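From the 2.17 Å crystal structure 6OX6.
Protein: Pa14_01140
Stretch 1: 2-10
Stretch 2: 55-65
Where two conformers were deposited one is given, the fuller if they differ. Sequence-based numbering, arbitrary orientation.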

ATOM      1  N   ALA B   2       2.333  -7.846 -10.916  1.00 36.48           N
ATOM      2  CA  ALA B   2       2.311  -6.452 -11.400  1.00 32.69           C
ATOM      3  C   ALA B   2       1.853  -6.286 -12.867  1.00 37.93           C
ATOM      4  O   ALA B   2       2.044  -7.180 -13.704  1.00 35.89           O
ATOM      5  CB  ALA B   2       3.687  -5.832 -11.236  1.00 33.49           C
ATOM      6  N   ILE B   3       1.277  -5.116 -13.158  1.00 31.77           N
ATOM      7  CA  ILE B   3       0.879  -4.715 -14.506  1.00 38.60           C
ATOM      8  C   ILE B   3       1.502  -3.337 -14.734  1.00 33.72           C
ATOM      9  O   ILE B   3       0.967  -2.323 -14.269  1.00 30.37           O
ATOM     10  CB  ILE B   3      -0.649  -4.674 -14.676  1.00 40.05           C
ATOM     11  CG1 ILE B   3      -1.283  -5.988 -14.178  1.00 42.63           C
ATOM     12  CG2 ILE B   3      -1.034  -4.446 -16.134  1.00 38.70           C
ATOM     13  CD1 ILE B   3      -1.876  -5.939 -12.777  1.00 39.83           C
ATOM     14  N   GLU B   4       2.636  -3.295 -15.438  1.00 29.46           N
ATOM     15  CA  GLU B   4       3.393  -2.059 -15.604  1.00 31.30           C
ATOM     16  C   GLU B   4       2.655  -1.093 -16.525  1.00 28.06           C
ATOM     17  O   GLU B   4       1.963  -1.509 -17.455  1.00 30.39           O
ATOM     18  CB  GLU B   4       4.778  -2.363 -16.190  1.00 40.21           C
ATOM     19  CG  GLU B   4       5.725  -3.174 -15.274  1.00 50.83           C
ATOM     20  CD  GLU B   4       5.538  -4.710 -15.352  1.00 62.55           C
ATOM     21  OE1 GLU B   4       4.576  -5.185 -16.012  1.00 67.29           O
ATOM     22  OE2 GLU B   4       6.369  -5.448 -14.759  1.00 65.18           O
ATOM     23  N   LYS B   5       2.796   0.214 -16.262  1.00 22.99           N
ATOM     24  CA  LYS B   5       2.235   1.213 -17.175  1.00 21.63           C
ATOM     25  C   LYS B   5       3.001   1.225 -18.499  1.00 32.16           C
ATOM     26  O   LYS B   5       4.182   0.874 -18.566  1.00 37.22           O
ATOM     27  CB  LYS B   5       2.249   2.614 -16.546  1.00 19.37           C
ATOM     28  CG  LYS B   5       1.257   2.794 -15.372  1.00 20.42           C
ATOM     29  CD  LYS B   5       1.336   4.205 -14.749  1.00 21.48           C
ATOM     30  CE  LYS B   5       0.390   4.349 -13.554  1.00 17.56           C
ATOM     31  NZ  LYS B   5       0.572   5.678 -12.819  1.00 18.31           N
ATOM     32  N   GLY B   6       2.308   1.612 -19.564  1.00 33.03           N
ATOM     33  CA  GLY B   6       2.919   1.667 -20.883  1.00 33.54           C
ATOM     34  C   GLY B   6       2.340   0.718 -21.920  1.00 32.69           C
ATOM     35  O   GLY B   6       1.132   0.741 -22.193  1.00 29.34           O
ATOM     36  N   GLU B   7       3.206  -0.148 -22.466  1.00 38.22           N
ATOM     37  CA  GLU B   7       2.938  -0.822 -23.731  1.00 37.41           C
ATOM     38  C   GLU B   7       1.594  -1.546 -23.752  1.00 36.09           C
ATOM     39  O   GLU B   7       0.796  -1.364 -24.685  1.00 34.78           O
ATOM     40  CB  GLU B   7       4.091  -1.767 -24.068  1.00 43.35           C
ATOM     41  CG  GLU B   7       4.920  -1.078 -25.160  1.00 46.94           C
ATOM     42  CD  GLU B   7       6.099  -1.965 -25.624  1.00 50.93           C
ATOM     43  OE1 GLU B   7       7.288  -1.530 -25.652  1.00 56.54           O
ATOM     44  OE2 GLU B   7       5.761  -3.092 -26.102  1.00 44.15           O
ATOM     45  N   ALA B   8       1.306  -2.324 -22.708  1.00 35.64           N
ATOM     46  CA  ALA B   8       0.124  -3.184 -22.683  1.00 36.07           C
ATOM     47  C   ALA B   8      -1.176  -2.386 -22.692  1.00 36.53           C
ATOM     48  O   ALA B   8      -2.139  -2.755 -23.383  1.00 31.46           O
ATOM     49  CB  ALA B   8       0.166  -4.076 -21.443  1.00 38.87           C
ATOM     50  N   PHE B   9      -1.239  -1.317 -21.884  1.00 31.80           N
ATOM     51  CA  PHE B   9      -2.440  -0.501 -21.799  1.00 30.82           C
ATOM     52  C   PHE B   9      -2.764   0.184 -23.118  1.00 31.28           C
ATOM     53  O   PHE B   9      -3.919   0.541 -23.376  1.00 31.82           O
ATOM     54  CB  PHE B   9      -2.253   0.539 -20.694  1.00 31.13           C
ATOM     55  CG  PHE B   9      -2.320  -0.047 -19.321  1.00 31.02           C
ATOM     56  CD1 PHE B   9      -1.175  -0.522 -18.702  1.00 32.54           C
ATOM     57  CD2 PHE B   9      -3.538  -0.176 -18.676  1.00 29.87           C
ATOM     58  CE1 PHE B   9      -1.241  -1.090 -17.438  1.00 33.16           C
ATOM     59  CE2 PHE B   9      -3.616  -0.738 -17.409  1.00 34.64           C
ATOM     60  CZ  PHE B   9      -2.458  -1.202 -16.790  1.00 32.63           C
ATOM     61  N   ALA B  10      -1.761   0.436 -23.935  1.00 36.56           N
ATOM     62  CA  ALA B  10      -2.052   0.995 -25.239  1.00 40.68           C
ATOM     63  C   ALA B  10      -2.364  -0.081 -26.261  1.00 46.37           C
ATOM     64  O   ALA B  10      -2.998   0.225 -27.272  1.00 51.57           O
ATOM     65  CB  ALA B  10      -0.891   1.854 -25.729  1.00 41.03           C
ATOM     66  N   PHE B  55      -5.874   2.128  -7.354  1.00 18.01           N
ATOM     67  CA  PHE B  55      -5.576   1.646  -8.697  1.00 18.84           C
ATOM     68  C   PHE B  55      -4.073   1.473  -8.925  1.00 19.72           C
ATOM     69  O   PHE B  55      -3.628   0.447  -9.455  1.00 16.55           O
ATOM     70  CB  PHE B  55      -6.140   2.605  -9.736  1.00 16.72           C
ATOM     71  CG  PHE B  55      -5.743   2.237 -11.153  1.00 18.78           C
ATOM     72  CD1 PHE B  55      -6.230   1.070 -11.732  1.00 19.63           C
ATOM     73  CD2 PHE B  55      -4.857   3.029 -11.883  1.00 19.71           C
ATOM     74  CE1 PHE B  55      -5.880   0.714 -13.018  1.00 20.48           C
ATOM     75  CE2 PHE B  55      -4.495   2.666 -13.187  1.00 20.83           C
ATOM     76  CZ  PHE B  55      -5.005   1.514 -13.750  1.00 19.55           C
ATOM     77  N   ASN B  56      -3.280   2.488  -8.573  1.00 18.69           N
ATOM     78  CA  ASN B  56      -1.839   2.358  -8.732  1.00 20.28           C
ATOM     79  C   ASN B  56      -1.265   1.279  -7.812  1.00 23.05           C
ATOM     80  O   ASN B  56      -0.278   0.631  -8.163  1.00 19.73           O
ATOM     81  CB  ASN B  56      -1.169   3.715  -8.494  1.00 19.95           C
ATOM     82  CG  ASN B  56      -1.313   4.637  -9.710  1.00 23.52           C
ATOM     83  OD1 ASN B  56      -0.482   4.597 -10.610  1.00 19.90           O
ATOM     84  ND2 ASN B  56      -2.367   5.435  -9.751  1.00 20.51           N
ATOM     85  N   ASP B  57      -1.881   1.040  -6.646  1.00 19.30           N
ATOM     86  CA  ASP B  57      -1.464  -0.121  -5.853  1.00 16.05           C
ATOM     87  C   ASP B  57      -1.745  -1.415  -6.604  1.00 20.60           C
ATOM     88  O   ASP B  57      -0.934  -2.354  -6.577  1.00 23.27           O
ATOM     89  CB  ASP B  57      -2.154  -0.134  -4.487  1.00 23.09           C
ATOM     90  CG  ASP B  57      -1.467   0.775  -3.468  1.00 33.86           C
ATOM     91  OD1 ASP B  57      -0.484   1.436  -3.831  1.00 35.34           O
ATOM     92  OD2 ASP B  57      -1.897   0.823  -2.290  1.00 38.58           O
ATOM     93  N   ALA B  58      -2.899  -1.483  -7.264  1.00 14.41           N
ATOM     94  CA  ALA B  58      -3.268  -2.670  -8.030  1.00 16.50           C
ATOM     95  C   ALA B  58      -2.288  -2.914  -9.158  1.00 15.78           C
ATOM     96  O   ALA B  58      -1.927  -4.063  -9.436  1.00 17.51           O
ATOM     97  CB  ALA B  58      -4.689  -2.518  -8.569  1.00 13.03           C
ATOM     98  N   LEU B  59      -1.798  -1.846  -9.790  1.00 17.44           N
ATOM     99  CA  LEU B  59      -0.791  -2.033 -10.834  1.00 15.97           C
ATOM    100  C   LEU B  59       0.490  -2.586 -10.255  1.00 21.48           C
ATOM    101  O   LEU B  59       1.139  -3.436 -10.878  1.00 21.19           O
ATOM    102  CB  LEU B  59      -0.489  -0.729 -11.555  1.00 14.36           C
ATOM    103  CG  LEU B  59      -1.683  -0.078 -12.229  1.00 20.50           C
ATOM    104  CD1 LEU B  59      -1.233   1.118 -13.084  1.00 24.63           C
ATOM    105  CD2 LEU B  59      -2.396  -1.097 -13.081  1.00 18.81           C
ATOM    106  N   ARG B  60       0.878  -2.118  -9.064  1.00 18.26           N
ATOM    107  CA  ARG B  60       2.185  -2.515  -8.575  1.00 19.26           C
ATOM    108  C   ARG B  60       2.151  -3.926  -8.035  1.00 17.36           C
ATOM    109  O   ARG B  60       3.117  -4.673  -8.204  1.00 15.36           O
ATOM    110  CB  ARG B  60       2.690  -1.535  -7.509  1.00 18.34           C
ATOM    111  CG  ARG B  60       3.034  -0.156  -8.079  1.00 19.22           C
ATOM    112  CD  ARG B  60       3.413   0.804  -6.963  1.00 17.19           C
ATOM    113  NE  ARG B  60       4.581   0.354  -6.198  1.00 19.77           N
ATOM    114  CZ  ARG B  60       5.018   0.981  -5.111  1.00 24.99           C
ATOM    115  NH1 ARG B  60       4.351   2.055  -4.645  1.00 22.98           N
ATOM    116  NH2 ARG B  60       6.084   0.531  -4.479  1.00 27.13           N
ATOM    117  N   PHE B  61       1.055  -4.306  -7.387  1.00 14.04           N
ATOM    118  CA  PHE B  61       1.043  -5.511  -6.577  1.00 17.27           C
ATOM    119  C   PHE B  61       0.006  -6.533  -7.014  1.00 15.56           C
ATOM    120  O   PHE B  61      -0.012  -7.628  -6.453  1.00 21.43           O
ATOM    121  CB  PHE B  61       0.820  -5.148  -5.102  1.00 22.02           C
ATOM    122  CG  PHE B  61       1.727  -4.035  -4.601  1.00 24.03           C
ATOM    123  CD1 PHE B  61       3.115  -4.173  -4.655  1.00 23.89           C
ATOM    124  CD2 PHE B  61       1.194  -2.884  -4.038  1.00 21.55           C
ATOM    125  CE1 PHE B  61       3.952  -3.160  -4.184  1.00 22.99           C
ATOM    126  CE2 PHE B  61       2.025  -1.851  -3.553  1.00 25.19           C
ATOM    127  CZ  PHE B  61       3.405  -1.990  -3.639  1.00 22.95           C
ATOM    128  N   GLY B  62      -0.881  -6.191  -7.954  1.00 23.83           N
ATOM    129  CA  GLY B  62      -1.910  -7.097  -8.414  1.00 23.25           C
ATOM    130  C   GLY B  62      -1.424  -7.953  -9.574  1.00 25.88           C
ATOM    131  O   GLY B  62      -0.245  -7.967  -9.936  1.00 23.82           O
ATOM    132  N   ARG B  63      -2.356  -8.677 -10.164  1.00 25.41           N
ATOM    133  CA  ARG B  63      -2.028  -9.586 -11.250  0.50 32.29           C
ATOM    134  C   ARG B  63      -3.065  -9.432 -12.351  1.00 30.79           C
ATOM    135  O   ARG B  63      -4.215  -9.042 -12.105  1.00 25.60           O
ATOM    136  CB  ARG B  63      -1.965 -11.047 -10.775  0.50 35.45           C
ATOM    137  CG  ARG B  63      -3.294 -11.581 -10.250  0.50 38.44           C
ATOM    138  CD  ARG B  63      -3.116 -12.850  -9.420  0.50 41.61           C
ATOM    139  NE  ARG B  63      -2.375 -12.612  -8.184  0.50 43.68           N
ATOM    140  CZ  ARG B  63      -1.111 -12.971  -7.997  0.50 45.14           C
ATOM    141  NH1 ARG B  63      -0.449 -13.581  -8.971  0.50 44.37           N
ATOM    142  NH2 ARG B  63      -0.508 -12.714  -6.841  0.50 45.91           N
ATOM    143  N   GLU B  64      -2.637  -9.714 -13.571  1.00 27.42           N
ATOM    144  CA  GLU B  64      -3.529  -9.611 -14.707  1.00 28.62           C
ATOM    145  C   GLU B  64      -4.460 -10.828 -14.734  1.00 28.15           C
ATOM    146  O   GLU B  64      -4.048 -11.946 -14.421  1.00 32.25           O
ATOM    147  CB  GLU B  64      -2.704  -9.490 -16.001  1.00 34.95           C
ATOM    148  CG  GLU B  64      -3.540  -9.303 -17.238  1.00 40.49           C
ATOM    149  CD  GLU B  64      -2.773  -8.782 -18.449  1.00 45.32           C
ATOM    150  OE1 GLU B  64      -1.557  -8.487 -18.339  1.00 46.01           O
ATOM    151  OE2 GLU B  64      -3.425  -8.634 -19.511  1.00 45.57           O
ATOM    152  N   ILE B  65      -5.730 -10.600 -15.067  1.00 24.73           N
ATOM    153  CA  ILE B  65      -6.707 -11.662 -15.270  1.00 24.88           C
ATOM    154  C   ILE B  65      -7.361 -11.454 -16.636  1.00 26.80           C
ATOM    155  O   ILE B  65      -7.065 -10.493 -17.355  1.00 27.94           O
ATOM    156  CB  ILE B  65      -7.765 -11.708 -14.145  1.00 28.42           C
ATOM    157  CG1 ILE B  65      -8.482 -10.352 -14.052  1.00 24.93           C
ATOM    158  CG2 ILE B  65      -7.101 -12.103 -12.802  1.00 26.81           C
ATOM    159  CD1 ILE B  65      -9.694 -10.282 -13.052  1.00 26.13           C
TER
HETATM  160  O   HOH W   1       0.284  -9.948 -14.287  1.00 34.60           O
HETATM  161  O   HOH W   2       3.723  -7.287  -8.150  1.00 46.18           O

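The last turn of a helix leaves carbonyl groups without helical partners, and an extended segment from elsewhere in the same chain can use them. Pa14_01140 provides a compact example, in which residues 2-10 pack against the end of the helix that runs through 55-61, having begun earlier in the chain, and the strand that follows, burying 482 Å² in all.

Backbone hydrogen bonds set the register. Ile 3 N donates to Leu 59 O at 2.8 Å, nearly linearly at 168°, and Ala 2 N donates to Gly 62 O, also at 2.8 Å. Ala 2 CA lies 3.3 Å from Leu 59 O, a CA-H...O contact that gives this carbonyl a second, softer neighbour. Two waters extend the pattern: one accepts from Ala 2 N (3.1 Å) and donates to Arg 60 O (2.7 Å), while another accepts from Glu 64 N (3.0 Å) and donates weakly to Ala 2 O (3.3 Å).

One polar side-chain bond lies farther along. Lys 5, with chi2 to chi4 all t, reaches past Leu 59, its CE 3.6 Å from Leu 59 CD1, and its NZ donates to Asn 56 OD1 at 2.7 Å. The long aliphatic stem suits the apolar passage; the amide oxygen suits the buried ammonium.

Apolar packing fills the remainder. Leu 59 places CD2 3.7 Å from Phe 9 CZ, approaching the ring obliquely, and 4.3 Å from Ile 3 CB. Ile 3, the residue most covered, sends CD1 over the chain where helix gives way to strand, 3.8 Å from Gly 62 C and 3.7 Å from Arg 63 C. Glycine fits this turn: an ideal CB on Gly 62 would come within 2.6 Å of Ala 58 O, the carbonyl that accepts Gly 62 N at 2.8 Å. Anchoring by main chain and filling by side chain thus converge on the same helix end.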